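Local coordinates for protein putative glucoamylase (Bacteroides caccae ATCC 43185, PDB 4QT9) that probably hydrolyses alpha-glucosidic bonds as a glucoamylase-like enzyme with an alpha/alpha toroid fold, at residues N63-G68 and H114-D119; K104-H109 and G121-F126; K129-D134 and S191-W196; V185-W190 and E197-I202. One frame throughout, in Å; residues are numbered along the deposited sequence. Where two conformers were deposited one is given.

Interaction 1: N63-G68 and H114-D119; sequences NVVTSG and HWWYGD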
loop_
_atom_site.group_PDB
_atom_site.type_symbol
_atom_site.label_atom_id
_atom_site.label_comp_id
_atom_site.label_asym_id
_atom_site.label_seq_id
_atom_site.Cartn_x
_atom_site.Cartn_y
_atom_site.Cartn_z
ATOM N N ASN A 63 -2.608 -13.966 14.640
ATOM C CA ASN A 63 -3.742 -13.108 14.970
ATOM C C ASN A 63 -3.400 -11.605 14.988
ATOM O O ASN A 63 -4.266 -10.788 15.331
ATOM C CB ASN A 63 -4.310 -13.507 16.334
ATOM C CG ASN A 63 -3.405 -13.233 17.517
ATOM O OD1 ASN A 63 -2.166 -13.187 17.427
ATOM N ND2 ASN A 63 -4.016 -13.114 18.675
ATOM N N VAL A 64 -2.140 -11.250 14.669
ATOM C CA VAL A 64 -1.682 -9.864 14.642
ATOM C C VAL A 64 -2.094 -9.246 13.309
ATOM O O VAL A 64 -1.671 -9.713 12.252
ATOM C CB VAL A 64 -0.170 -9.731 14.932
ATOM C CG1 VAL A 64 0.343 -8.334 14.600
ATOM C CG2 VAL A 64 0.138 -10.091 16.387
ATOM N N VAL A 65 -2.941 -8.198 13.380
ATOM C CA VAL A 65 -3.476 -7.474 12.226
ATOM C C VAL A 65 -2.678 -6.188 11.991
ATOM O O VAL A 65 -2.263 -5.513 12.932
ATOM C CB VAL A 65 -5.011 -7.178 12.318
ATOM C CG1 VAL A 65 -5.836 -8.466 12.240
ATOM C CG2 VAL A 65 -5.361 -6.417 13.580
ATOM N N THR A 66 -2.491 -5.857 10.722
ATOM C CA THR A 66 -1.730 -4.680 10.300
ATOM C C THR A 66 -2.718 -3.592 9.845
ATOM O O THR A 66 -3.642 -3.888 9.103
ATOM C CB THR A 66 -0.679 -5.088 9.234
ATOM O OG1 THR A 66 0.018 -3.926 8.795
ATOM C CG2 THR A 66 -1.272 -5.832 8.032
ATOM N N SER A 67 -2.533 -2.358 10.294
ATOM C CA SER A 67 -3.410 -1.263 9.914
ATOM C C SER A 67 -3.264 -0.897 8.430
ATOM O O SER A 67 -4.274 -0.845 7.728
ATOM C CB SER A 67 -3.169 -0.045 10.807
ATOM O OG SER A 67 -1.788 0.276 10.870
ATOM N N GLY A 68 -2.029 -0.688 7.958
ATOM C CA GLY A 68 -1.750 -0.326 6.572
ATOM C C GLY A 68 -2.238 -1.355 5.572
ATOM O O GLY A 68 -2.994 -1.020 4.655
ATOM N N HIS A 114 0.922 0.507 14.036
ATOM C CA HIS A 114 1.274 -0.428 12.952
ATOM C C HIS A 114 0.500 -1.753 13.098
ATOM O O HIS A 114 -0.098 -2.242 12.143
ATOM C CB HIS A 114 2.775 -0.735 12.964
ATOM C CG HIS A 114 3.277 -1.401 11.716
ATOM N ND1 HIS A 114 4.394 -0.941 11.078
ATOM C CD2 HIS A 114 2.784 -2.454 11.026
ATOM C CE1 HIS A 114 4.555 -1.712 10.016
ATOM N NE2 HIS A 114 3.610 -2.639 9.946
ATOM N N TRP A 115 0.476 -2.293 14.315
ATOM C CA TRP A 115 -0.170 -3.574 14.626
ATOM C C TRP A 115 -1.075 -3.548 15.841
ATOM O O TRP A 115 -0.793 -2.843 16.802
ATOM C CB TRP A 115 0.917 -4.608 14.973
ATOM C CG TRP A 115 1.800 -5.102 13.869
ATOM C CD1 TRP A 115 1.465 -5.260 12.556
ATOM C CD2 TRP A 115 3.085 -5.719 14.035
ATOM N NE1 TRP A 115 2.491 -5.878 11.876
ATOM C CE2 TRP A 115 3.496 -6.182 12.762
ATOM C CE3 TRP A 115 3.934 -5.934 15.143
ATOM C CZ2 TRP A 115 4.727 -6.833 12.559
ATOM C CZ3 TRP A 115 5.132 -6.618 14.950
ATOM C CH2 TRP A 115 5.521 -7.051 13.672
ATOM N N TRP A 116 -2.086 -4.417 15.832
ATOM C CA TRP A 116 -2.909 -4.816 16.973
ATOM C C TRP A 116 -3.006 -6.318 17.021
ATOM O O TRP A 116 -2.853 -6.999 16.003
ATOM C CB TRP A 116 -4.371 -4.309 16.948
ATOM C CG TRP A 116 -4.664 -2.900 16.584
ATOM C CD1 TRP A 116 -4.885 -1.865 17.445
ATOM C CD2 TRP A 116 -5.052 -2.434 15.287
ATOM N NE1 TRP A 116 -5.288 -0.747 16.749
ATOM C CE2 TRP A 116 -5.421 -1.076 15.422
ATOM C CE3 TRP A 116 -5.048 -3.010 14.002
ATOM C CZ2 TRP A 116 -5.833 -0.306 14.334
ATOM C CZ3 TRP A 116 -5.441 -2.236 12.925
ATOM C CH2 TRP A 116 -5.849 -0.908 13.101
ATOM N N TYR A 117 -3.407 -6.825 18.169
ATOM C CA TYR A 117 -3.851 -8.197 18.340
ATOM C C TYR A 117 -5.306 -8.117 17.920
ATOM O O TYR A 117 -6.044 -7.301 18.481
ATOM C CB TYR A 117 -3.657 -8.666 19.789
ATOM C CG TYR A 117 -2.211 -8.671 20.232
ATOM C CD1 TYR A 117 -1.366 -9.729 19.906
ATOM C CD2 TYR A 117 -1.707 -7.657 21.043
ATOM C CE1 TYR A 117 -0.037 -9.754 20.333
ATOM C CE2 TYR A 117 -0.384 -7.673 21.484
ATOM C CZ TYR A 117 0.448 -8.724 21.128
ATOM O OH TYR A 117 1.752 -8.747 21.577
ATOM N N GLY A 118 -5.661 -8.833 16.853
ATOM C CA GLY A 118 -6.991 -8.799 16.243
ATOM C C GLY A 118 -8.155 -9.208 17.126
ATOM O O GLY A 118 -9.294 -8.788 16.886
ATOM N N ASP A 119 -7.879 -9.997 18.166
ATOM C CA ASP A 119 -8.909 -10.471 19.086
ATOM C C ASP A 119 -9.216 -9.476 20.206
ATOM O O ASP A 119 -10.315 -9.549 20.757
ATOM C CB ASP A 119 -8.546 -11.846 19.690
ATOM C CG ASP A 119 -7.114 -12.034 20.178
ATOM O OD1 ASP A 119 -6.389 -11.023 20.326
ATOM O OD2 ASP A 119 -6.718 -13.196 20.414
#
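Val65 and Trp116 form the hydrogen-bonded pair at the middle of a short antiparallel ladder, Val65 N reaching Trp116 O at 2.9 Å and Trp116 N returning to Val65 O at 3.1 Å. The tight packing lies beside this pair. Val65 CG2 meets the edge of the Trp116 indole, 3.4 Å from CE3, and further along the same ring CH2 lies 3.6 Å from Ser67 CB. On the opposite face of the sheet, Val64 CG1, anti to its backbone N (chi1 167°), sits over the five-membered ring of Trp115, 3.8 Å from its centroid, a CH-pi contact. The far end is looser and nearer solvent: although Gly118 N still binds Asn63 O at 2.8 Å, Asn63 ND2 reaches Asp119 OD2 at 3.2 Å from above the carboxylate plane, through a bent N-H (138°). An alanine in place of Trp116 would probably open a gap beside Val65 CG2 and Ser67 CB and leave Asp106 O without its indole N-H. Strand 64-66 runs directly into helix 67-83, with Thr66 at the N-cap, while strand 115-117 is the middle strand of the three, between 64-66 and 123-124; helix 88-104 packs on Val65 and Trp116 through Phe101.

Interaction 2: K104-H109 and G121-F126; sequences KADRFH and GKVKPF
Asp106 meets the 121-126 segment with both its backbone and its carboxylate, and these two contacts supply the hydrogen bonds. Asp106 N donates to Gly121 O at 2.9 Å in an almost straight bond (171°). The side chain then turns to the next residues: OD2 accepts from Val123 N at 3.0 Å, the N-H coming in from above the carboxylate plane, 44° out of it. A chi1 of -72° sets CG of Asp106 beside its own backbone N, and the carboxylate it carries lies near Val123 N. The charged groups approach without touching: Lys122 NZ stays 4.6 Å from Asp106 OD1, an attraction that is probably modest, while Lys122 CD lies 3.9 Å from Asp106 OD2. The contact ties the loop leaving helix 88-104 to the short, weakly bonded outer strand, at about 123-124, of a three-stranded antiparallel sheet, whose neighbour 115-117 also engages this loop, Trp116 packing on Ala105. Van der Waals packing flanks the first hydrogen bond, Ala105 CB lying 3.6 Å from Gly121 O. The apolar contact is a single pair: Val123 CG1, set between its backbone N and carbonyl carbon, comes to the edge of the Phe108 ring, 3.9 Å from CZ.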
loop_
_atom_site.group_PDB
_atom_site.type_symbol
_atom_site.label_atom_id
_atom_site.label_comp_id
_atom_site.label_asym_id
_atom_site.label_seq_id
_atom_site.Cartn_x
_atom_site.Cartn_y
_atom_site.Cartn_z
ATOM N N LYS A 104 -13.158 0.482 18.367
ATOM C CA LYS A 104 -12.740 -0.036 19.672
ATOM C C LYS A 104 -11.220 -0.172 19.866
ATOM O O LYS A 104 -10.753 -0.011 20.995
ATOM C CB LYS A 104 -13.402 -1.415 19.911
ATOM C CG LYS A 104 -14.892 -1.280 20.280
ATOM C CD LYS A 104 -15.754 -2.506 19.925
ATOM C CE LYS A 104 -15.842 -3.542 21.024
ATOM N NZ LYS A 104 -16.938 -4.521 20.777
ATOM N N ALA A 105 -10.459 -0.474 18.789
ATOM C CA ALA A 105 -9.015 -0.731 18.840
ATOM C C ALA A 105 -8.245 0.486 19.305
ATOM O O ALA A 105 -8.734 1.594 19.150
ATOM C CB ALA A 105 -8.517 -1.174 17.483
ATOM N N ASP A 106 -7.056 0.278 19.903
ATOM C CA ASP A 106 -6.177 1.350 20.399
ATOM C C ASP A 106 -5.831 2.369 19.334
ATOM O O ASP A 106 -5.535 2.007 18.207
ATOM C CB ASP A 106 -4.872 0.763 20.953
ATOM C CG ASP A 106 -5.025 0.035 22.269
ATOM O OD1 ASP A 106 -6.138 0.095 22.860
ATOM O OD2 ASP A 106 -4.027 -0.594 22.721
ATOM N N ARG A 107 -5.916 3.658 19.724
ATOM C CA ARG A 107 -5.635 4.850 18.916
ATOM C C ARG A 107 -4.757 5.791 19.724
ATOM O O ARG A 107 -4.820 5.772 20.950
ATOM C CB ARG A 107 -6.920 5.594 18.485
ATOM C CG ARG A 107 -7.961 4.747 17.783
ATOM C CD ARG A 107 -9.157 5.559 17.324
ATOM N NE ARG A 107 -8.845 6.352 16.131
ATOM C CZ ARG A 107 -9.755 7.002 15.411
ATOM N NH1 ARG A 107 -11.039 6.962 15.757
ATOM N NH2 ARG A 107 -9.390 7.698 14.339
ATOM N N PHE A 108 -3.939 6.604 19.043
ATOM C CA PHE A 108 -2.984 7.539 19.635
ATOM C C PHE A 108 -3.119 8.840 18.910
ATOM O O PHE A 108 -2.665 8.974 17.780
ATOM C CB PHE A 108 -1.556 6.923 19.547
ATOM C CG PHE A 108 -1.516 5.505 20.084
ATOM C CD1 PHE A 108 -1.794 4.422 19.255
ATOM C CD2 PHE A 108 -1.356 5.264 21.445
ATOM C CE1 PHE A 108 -1.836 3.122 19.763
ATOM C CE2 PHE A 108 -1.367 3.963 21.948
ATOM C CZ PHE A 108 -1.598 2.901 21.098
ATOM N N HIS A 109 -3.871 9.766 19.529
ATOM C CA HIS A 109 -4.271 11.082 18.990
ATOM C C HIS A 109 -5.005 10.832 17.666
ATOM O O HIS A 109 -4.704 11.447 16.652
ATOM C CB HIS A 109 -3.074 12.048 18.854
ATOM C CG HIS A 109 -2.642 12.627 20.161
ATOM N ND1 HIS A 109 -3.237 13.758 20.680
ATOM C CD2 HIS A 109 -1.696 12.199 21.025
ATOM C CE1 HIS A 109 -2.633 13.990 21.831
ATOM N NE2 HIS A 109 -1.704 13.075 22.087
ATOM N N GLY A 121 -7.764 -5.883 20.082
ATOM C CA GLY A 121 -7.622 -4.521 19.579
ATOM C C GLY A 121 -6.564 -3.730 20.322
ATOM O O GLY A 121 -6.454 -2.514 20.159
ATOM N N LYS A 122 -5.755 -4.424 21.128
ATOM C CA LYS A 122 -4.644 -3.817 21.852
ATOM C C LYS A 122 -3.423 -3.714 20.939
ATOM O O LYS A 122 -3.171 -4.616 20.144
ATOM C CB LYS A 122 -4.316 -4.633 23.117
ATOM C CG LYS A 122 -5.461 -4.676 24.144
ATOM C CD LYS A 122 -5.597 -3.387 24.960
ATOM C CE LYS A 122 -6.550 -3.588 26.121
ATOM N NZ LYS A 122 -6.950 -2.303 26.743
ATOM N N VAL A 123 -2.684 -2.603 21.020
ATOM C CA VAL A 123 -1.478 -2.394 20.227
ATOM C C VAL A 123 -0.433 -3.516 20.456
ATOM O O VAL A 123 -0.278 -4.030 21.563
ATOM C CB VAL A 123 -0.843 -0.981 20.491
ATOM C CG1 VAL A 123 -0.548 -0.749 21.970
ATOM C CG2 VAL A 123 0.428 -0.754 19.655
ATOM N N LYS A 124 0.268 -3.888 19.389
ATOM C CA LYS A 124 1.412 -4.758 19.487
ATOM C C LYS A 124 2.581 -3.906 19.025
ATOM O O LYS A 124 2.599 -3.478 17.860
ATOM C CB LYS A 124 1.296 -6.095 18.731
ATOM C CG LYS A 124 2.624 -6.854 18.838
ATOM C CD LYS A 124 2.704 -8.148 18.039
ATOM C CE LYS A 124 4.036 -8.828 18.238
ATOM N NZ LYS A 124 4.157 -10.073 17.426
ATOM N N PRO A 125 3.541 -3.603 19.934
ATOM C CA PRO A 125 4.681 -2.756 19.526
ATOM C C PRO A 125 5.405 -3.335 18.310
ATOM O O PRO A 125 5.595 -4.546 18.232
ATOM C CB PRO A 125 5.572 -2.709 20.768
ATOM C CG PRO A 125 4.612 -2.996 21.927
ATOM C CD PRO A 125 3.653 -4.028 21.351
ATOM N N PHE A 126 5.698 -2.479 17.304
ATOM C CA PHE A 126 6.377 -2.925 16.089
ATOM C C PHE A 126 7.908 -2.929 16.314
ATOM O O PHE A 126 8.653 -3.524 15.541
ATOM C CB PHE A 126 5.950 -2.094 14.870
ATOM C CG PHE A 126 6.596 -2.504 13.562
ATOM C CD1 PHE A 126 6.300 -3.730 12.973
ATOM C CD2 PHE A 126 7.478 -1.651 12.905
ATOM C CE1 PHE A 126 6.907 -4.116 11.766
ATOM C CE2 PHE A 126 8.067 -2.025 11.682
ATOM C CZ PHE A 126 7.790 -3.265 11.128
#

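Interaction 3: K129-D134 and S191-W196; sequences KDNGGD and SPTYGW
Ser191 OG is gripped by three polar partners at once. It donates to Asn131 OD1, in the plane of the amide and on a lone pair of the oxygen; the modelled 2.5 Å between Ser191 OG and Asn131 OD1 is shorter than usual, and its exact value is doubtful. The same hydroxyl oxygen accepts two backbone N-H groups of its own turn. Thr193 N lies 3.0 Å from Ser191 OG, which makes an ST turn. Tyr194 N lies 2.8 Å from Ser191 OG, which makes an ST motif. With OG anti to its backbone N (chi1 163°), the hydroxyl faces back into its own turn and across to Asn131 together. The second element is a CH-pi contact: Lys129 CG lies 3.7 Å from the centroid of the Tyr194 ring, over its centre, and the lysine chain crosses the tyrosine at about a right angle. Asn131 OD1 approaches that same ring at its edge, 3.8 Å from Tyr194 CD2. An alanine here instead of Ser191 would probably leave Asn131 OD1 without its hydroxyl donor and the amides of Thr193 and Tyr194 without the oxygen that ties their turn together. Beyond the ring, Lys129 NZ forms a salt bridge with Glu197 and Tyr194 OH bonds to Gln128. The contact joins the loop leading into strand 133-134, which ends at the N-cap of helix 135-152, to the loop that follows its antiparallel partner, strand 189-190.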
loop_
_atom_site.group_PDB
_atom_site.type_symbol
_atom_site.label_atom_id
_atom_site.label_comp_id
_atom_site.label_asym_id
_atom_site.label_seq_id
_atom_site.Cartn_x
_atom_site.Cartn_y
_atom_site.Cartn_z
ATOM N N LYS A 129 10.202 1.115 21.222
ATOM C CA LYS A 129 9.705 2.483 21.301
ATOM C C LYS A 129 8.599 2.792 20.251
ATOM O O LYS A 129 8.000 3.857 20.309
ATOM C CB LYS A 129 10.878 3.465 21.220
ATOM C CG LYS A 129 11.832 3.299 22.407
ATOM C CD LYS A 129 13.016 4.240 22.361
ATOM C CE LYS A 129 13.806 4.193 23.648
ATOM N NZ LYS A 129 14.943 5.156 23.630
ATOM N N ASP A 130 8.277 1.841 19.367
ATOM C CA ASP A 130 7.210 1.986 18.386
ATOM C C ASP A 130 5.963 1.251 18.939
ATOM O O ASP A 130 5.562 0.195 18.440
ATOM C CB ASP A 130 7.671 1.463 17.005
ATOM C CG ASP A 130 6.722 1.730 15.843
ATOM O OD1 ASP A 130 5.633 2.322 16.074
ATOM O OD2 ASP A 130 7.049 1.326 14.713
ATOM N N ASN A 131 5.397 1.800 20.027
ATOM C CA ASN A 131 4.245 1.236 20.752
ATOM C C ASN A 131 3.028 2.187 20.700
ATOM O O ASN A 131 2.134 2.107 21.524
ATOM C CB ASN A 131 4.655 0.971 22.220
ATOM C CG ASN A 131 5.010 2.217 23.028
ATOM O OD1 ASN A 131 5.298 3.294 22.498
ATOM N ND2 ASN A 131 5.046 2.088 24.332
ATOM N N GLY A 132 3.031 3.122 19.771
ATOM C CA GLY A 132 1.948 4.092 19.710
ATOM C C GLY A 132 1.432 4.250 18.307
ATOM O O GLY A 132 1.243 3.272 17.601
ATOM N N GLY A 133 1.185 5.484 17.918
ATOM C CA GLY A 133 0.698 5.783 16.586
ATOM C C GLY A 133 1.795 5.708 15.547
ATOM O O GLY A 133 2.967 5.966 15.831
ATOM N N ASP A 134 1.402 5.286 14.353
ATOM C CA ASP A 134 2.201 5.184 13.126
ATOM C C ASP A 134 1.383 5.912 12.069
ATOM O O ASP A 134 0.340 5.390 11.646
ATOM C CB ASP A 134 2.440 3.685 12.781
ATOM C CG ASP A 134 3.296 3.483 11.545
ATOM O OD1 ASP A 134 3.124 4.260 10.554
ATOM O OD2 ASP A 134 4.143 2.570 11.557
ATOM N N SER A 191 4.433 8.119 20.702
ATOM C CA SER A 191 4.203 7.128 21.741
ATOM C C SER A 191 3.702 7.783 23.027
ATOM O O SER A 191 4.271 8.797 23.432
ATOM C CB SER A 191 5.491 6.372 22.029
ATOM O OG SER A 191 5.382 5.696 23.271
ATOM N N PRO A 192 2.718 7.182 23.729
ATOM C CA PRO A 192 2.305 7.747 25.032
ATOM C C PRO A 192 3.380 7.594 26.114
ATOM O O PRO A 192 3.354 8.350 27.077
ATOM C CB PRO A 192 1.044 6.950 25.410
ATOM C CG PRO A 192 0.756 6.061 24.255
ATOM C CD PRO A 192 1.971 5.952 23.403
ATOM N N THR A 193 4.326 6.639 25.946
ATOM C CA THR A 193 5.393 6.352 26.907
ATOM C C THR A 193 6.718 7.010 26.490
ATOM O O THR A 193 7.394 7.621 27.316
ATOM C CB THR A 193 5.538 4.821 27.044
ATOM O OG1 THR A 193 4.308 4.297 27.538
ATOM C CG2 THR A 193 6.680 4.401 27.971
ATOM N N TYR A 194 7.095 6.853 25.222
ATOM C CA TYR A 194 8.370 7.369 24.739
ATOM C C TYR A 194 8.284 8.729 23.991
ATOM O O TYR A 194 9.325 9.233 23.560
ATOM C CB TYR A 194 9.044 6.307 23.853
ATOM C CG TYR A 194 9.307 5.002 24.581
ATOM C CD1 TYR A 194 10.385 4.870 25.452
ATOM C CD2 TYR A 194 8.481 3.896 24.392
ATOM C CE1 TYR A 194 10.635 3.670 26.118
ATOM C CE2 TYR A 194 8.730 2.686 25.040
ATOM C CZ TYR A 194 9.804 2.581 25.907
ATOM O OH TYR A 194 10.058 1.394 26.545
ATOM N N GLY A 195 7.087 9.311 23.876
ATOM C CA GLY A 195 6.864 10.592 23.204
ATOM C C GLY A 195 7.284 10.611 21.746
ATOM O O GLY A 195 6.815 9.789 20.949
ATOM N N TRP A 196 8.218 11.527 21.414
ATOM C CA TRP A 196 8.767 11.716 20.066
ATOM C C TRP A 196 10.138 11.017 19.860
ATOM O O TRP A 196 10.763 11.275 18.831
ATOM C CB TRP A 196 8.900 13.233 19.750
ATOM C CG TRP A 196 7.601 13.986 19.886
ATOM C CD1 TRP A 196 7.216 14.784 20.928
ATOM C CD2 TRP A 196 6.468 13.903 19.001
ATOM N NE1 TRP A 196 5.919 15.200 20.752
ATOM C CE2 TRP A 196 5.439 14.690 19.567
ATOM C CE3 TRP A 196 6.218 13.224 17.785
ATOM C CZ2 TRP A 196 4.182 14.822 18.962
ATOM C CZ3 TRP A 196 4.974 13.371 17.182
ATOM C CH2 TRP A 196 3.975 14.158 17.769
#

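Interaction 4: V185-W190 and E197-I202; sequences VLYWHW and EMDFPI
Trp188 and Phe200 lie side by side, both with CG anti to the backbone N (chi1 -159° and -160°), and meet edge to face: the Trp188 six-membered ring points its edge at the Phe200 face, centroids 5.1 Å apart and planes at 66°. In the conformer given, Ile202 crosses the indole at about a right angle, CG1 3.7 Å from Trp188 CE3. The backbones run roughly antiparallel, and a single bridge between Tyr187 and Pro201 is flanked by two bonds, Ile202 N to Leu186 O at 2.9 Å and Trp188 N to Phe200 O at 3.0 Å; this pairing closes the connection that follows strand 189-190 back against the chain preceding it. Pro201 CB sits over one face of Tyr187, 4.1 Å from its centroid, and also touches Val185 CG2 at 3.7 Å. Met198, present as selenomethionine, places CB 3.4 Å from His189 ND1; its chain then bends at chi2 and chi3, and its end leads away. A water bridges the two segments, accepting from both His189 N and Phe200 N.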
loop_
_atom_site.group_PDB
_atom_site.type_symbol
_atom_site.label_atom_id
_atom_site.label_comp_id
_atom_site.label_asym_id
_atom_site.label_seq_id
_atom_site.Cartn_x
_atom_site.Cartn_y
_atom_site.Cartn_z
ATOM N N VAL A 185 6.299 19.853 9.104
ATOM C CA VAL A 185 6.669 18.479 8.726
ATOM C C VAL A 185 5.790 17.540 9.544
ATOM O O VAL A 185 5.308 17.931 10.616
ATOM C CB VAL A 185 8.193 18.227 8.976
ATOM C CG1 VAL A 185 8.533 18.262 10.476
ATOM C CG2 VAL A 185 8.672 16.923 8.323
ATOM N N LEU A 186 5.606 16.307 9.065
ATOM C CA LEU A 186 4.876 15.283 9.805
ATOM C C LEU A 186 5.850 14.231 10.300
ATOM O O LEU A 186 6.687 13.770 9.529
ATOM C CB LEU A 186 3.789 14.623 8.928
ATOM C CG LEU A 186 2.626 15.516 8.525
ATOM C CD1 LEU A 186 1.839 14.885 7.395
ATOM C CD2 LEU A 186 1.732 15.814 9.736
ATOM N N TYR A 187 5.739 13.854 11.572
ATOM C CA TYR A 187 6.551 12.785 12.161
ATOM C C TYR A 187 5.831 11.451 11.984
ATOM O O TYR A 187 4.597 11.386 12.026
ATOM C CB TYR A 187 6.840 13.066 13.642
ATOM C CG TYR A 187 7.918 14.106 13.836
ATOM C CD1 TYR A 187 7.634 15.468 13.723
ATOM C CD2 TYR A 187 9.225 13.734 14.134
ATOM C CE1 TYR A 187 8.630 16.430 13.880
ATOM C CE2 TYR A 187 10.232 14.688 14.285
ATOM C CZ TYR A 187 9.925 16.036 14.173
ATOM O OH TYR A 187 10.904 16.975 14.351
ATOM N N TRP A 188 6.600 10.381 11.757
ATOM C CA TRP A 188 6.064 9.054 11.527
ATOM C C TRP A 188 5.343 8.493 12.766
ATOM O O TRP A 188 4.255 7.914 12.632
ATOM C CB TRP A 188 7.221 8.101 11.119
ATOM C CG TRP A 188 6.790 6.862 10.387
ATOM C CD1 TRP A 188 5.870 5.937 10.803
ATOM C CD2 TRP A 188 7.373 6.336 9.183
ATOM N NE1 TRP A 188 5.796 4.902 9.900
ATOM C CE2 TRP A 188 6.734 5.102 8.914
ATOM C CE3 TRP A 188 8.383 6.789 8.302
ATOM C CZ2 TRP A 188 7.034 4.338 7.777
ATOM C CZ3 TRP A 188 8.649 6.056 7.157
ATOM C CH2 TRP A 188 7.979 4.846 6.900
ATOM N N HIS A 189 5.969 8.648 13.960
ATOM C CA HIS A 189 5.476 8.080 15.212
ATOM C C HIS A 189 5.291 9.025 16.365
ATOM O O HIS A 189 5.952 10.055 16.487
ATOM C CB HIS A 189 6.439 6.995 15.736
ATOM C CG HIS A 189 7.054 6.129 14.689
ATOM N ND1 HIS A 189 8.256 6.469 14.103
ATOM C CD2 HIS A 189 6.652 4.931 14.210
ATOM C CE1 HIS A 189 8.545 5.465 13.290
ATOM N NE2 HIS A 189 7.589 4.541 13.298
ATOM N N TRP A 190 4.436 8.578 17.278
ATOM C CA TRP A 190 4.162 9.184 18.570
ATOM C C TRP A 190 3.796 8.084 19.534
ATOM O O TRP A 190 2.942 7.230 19.239
ATOM C CB TRP A 190 3.081 10.285 18.548
ATOM C CG TRP A 190 2.862 10.865 19.914
ATOM C CD1 TRP A 190 3.645 11.789 20.542
ATOM C CD2 TRP A 190 1.884 10.443 20.881
ATOM N NE1 TRP A 190 3.212 11.982 21.827
ATOM C CE2 TRP A 190 2.116 11.187 22.058
ATOM C CE3 TRP A 190 0.830 9.511 20.864
ATOM C CZ2 TRP A 190 1.296 11.073 23.194
ATOM C CZ3 TRP A 190 0.033 9.375 21.997
ATOM C CH2 TRP A 190 0.262 10.154 23.142
ATOM N N GLU A 197 10.573 10.109 20.779
ATOM C CA GLU A 197 11.891 9.433 20.751
ATOM C C GLU A 197 12.243 8.683 19.438
ATOM O O GLU A 197 13.435 8.567 19.123
ATOM C CB GLU A 197 12.070 8.484 21.940
ATOM C CG GLU A 197 12.675 9.203 23.135
ATOM C CD GLU A 197 12.513 8.527 24.484
ATOM O OE1 GLU A 197 12.968 7.369 24.640
ATOM O OE2 GLU A 197 11.965 9.182 25.401
HETATM N N MSE A 198 11.244 8.235 18.651
HETATM C CA MSE A 198 11.519 7.602 17.347
HETATM C C MSE A 198 12.111 8.635 16.394
HETATM O O MSE A 198 12.898 8.288 15.520
HETATM C CB MSE A 198 10.266 6.955 16.744
HETATM C CG MSE A 198 9.766 5.741 17.529
HETATM SE SE MSE A 198 10.764 4.140 17.134
HETATM C CE MSE A 198 12.384 4.457 18.239
ATOM N N ASP A 199 11.728 9.908 16.580
ATOM C CA ASP A 199 12.240 11.087 15.872
ATOM C C ASP A 199 12.468 10.844 14.358
ATOM O O ASP A 199 13.607 10.890 13.875
ATOM C CB ASP A 199 13.546 11.546 16.554
ATOM C CG ASP A 199 14.138 12.815 15.989
ATOM O OD1 ASP A 199 13.380 13.786 15.797
ATOM O OD2 ASP A 199 15.357 12.817 15.688
ATOM N N PHE A 200 11.378 10.596 13.617
ATOM C CA PHE A 200 11.480 10.388 12.180
ATOM C C PHE A 200 10.593 11.403 11.420
ATOM O O PHE A 200 9.459 11.061 11.085
ATOM C CB PHE A 200 11.102 8.943 11.808
ATOM C CG PHE A 200 11.598 8.457 10.466
ATOM C CD1 PHE A 200 11.303 9.153 9.299
ATOM C CD2 PHE A 200 12.318 7.275 10.361
ATOM C CE1 PHE A 200 11.764 8.709 8.058
ATOM C CE2 PHE A 200 12.768 6.824 9.115
ATOM C CZ PHE A 200 12.478 7.544 7.971
ATOM N N PRO A 201 11.079 12.638 11.114
ATOM C CA PRO A 201 10.260 13.563 10.282
ATOM C C PRO A 201 10.264 13.041 8.833
ATOM O O PRO A 201 11.320 12.636 8.368
ATOM C CB PRO A 201 10.954 14.912 10.458
ATOM C CG PRO A 201 12.361 14.583 10.843
ATOM C CD PRO A 201 12.423 13.189 11.395
ATOM N N ILE A 202 9.113 12.990 8.133
ATOM C CA ILE A 202 9.088 12.370 6.800
ATOM C C ILE A 202 9.342 13.362 5.655
ATOM O O ILE A 202 8.562 14.298 5.408
ATOM C CB ILE A 202 7.785 11.549 6.586
ATOM C CG1 ILE A 202 7.752 10.363 7.558
ATOM C CG2 ILE A 202 7.635 11.063 5.138
ATOM C CD1 ILE A 202 6.383 10.020 8.053
HETATM O O HOH W 1 8.722 9.522 14.424
HETATM O O HOH W 2 8.400 10.047 16.996
#

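In the fold
Interactions 1 and 2 share one three-stranded sheet and have centres 8 Å apart; Tyr117 N to Lys122 O and Trp115 O to Lys124 N, each 3.0 Å, probably join them by hydrogen bonds. Interactions 3 and 4, centred 10 Å apart, share a two-stranded sheet, where Gly133 N lies 2.8 Å from Trp190 O. Phe108 bridges the two pairs: its CD1 packs 3.4 Å from Gly133 N, linking interactions 2 and 3, whose centres are 11 Å apart. An acetate ion, probably from the crystallisation liquor, lies about 5 Å from the His114 side chain, and one lies about 4 Å from that of Trp188; such ions can mark a pocket, though none is established here.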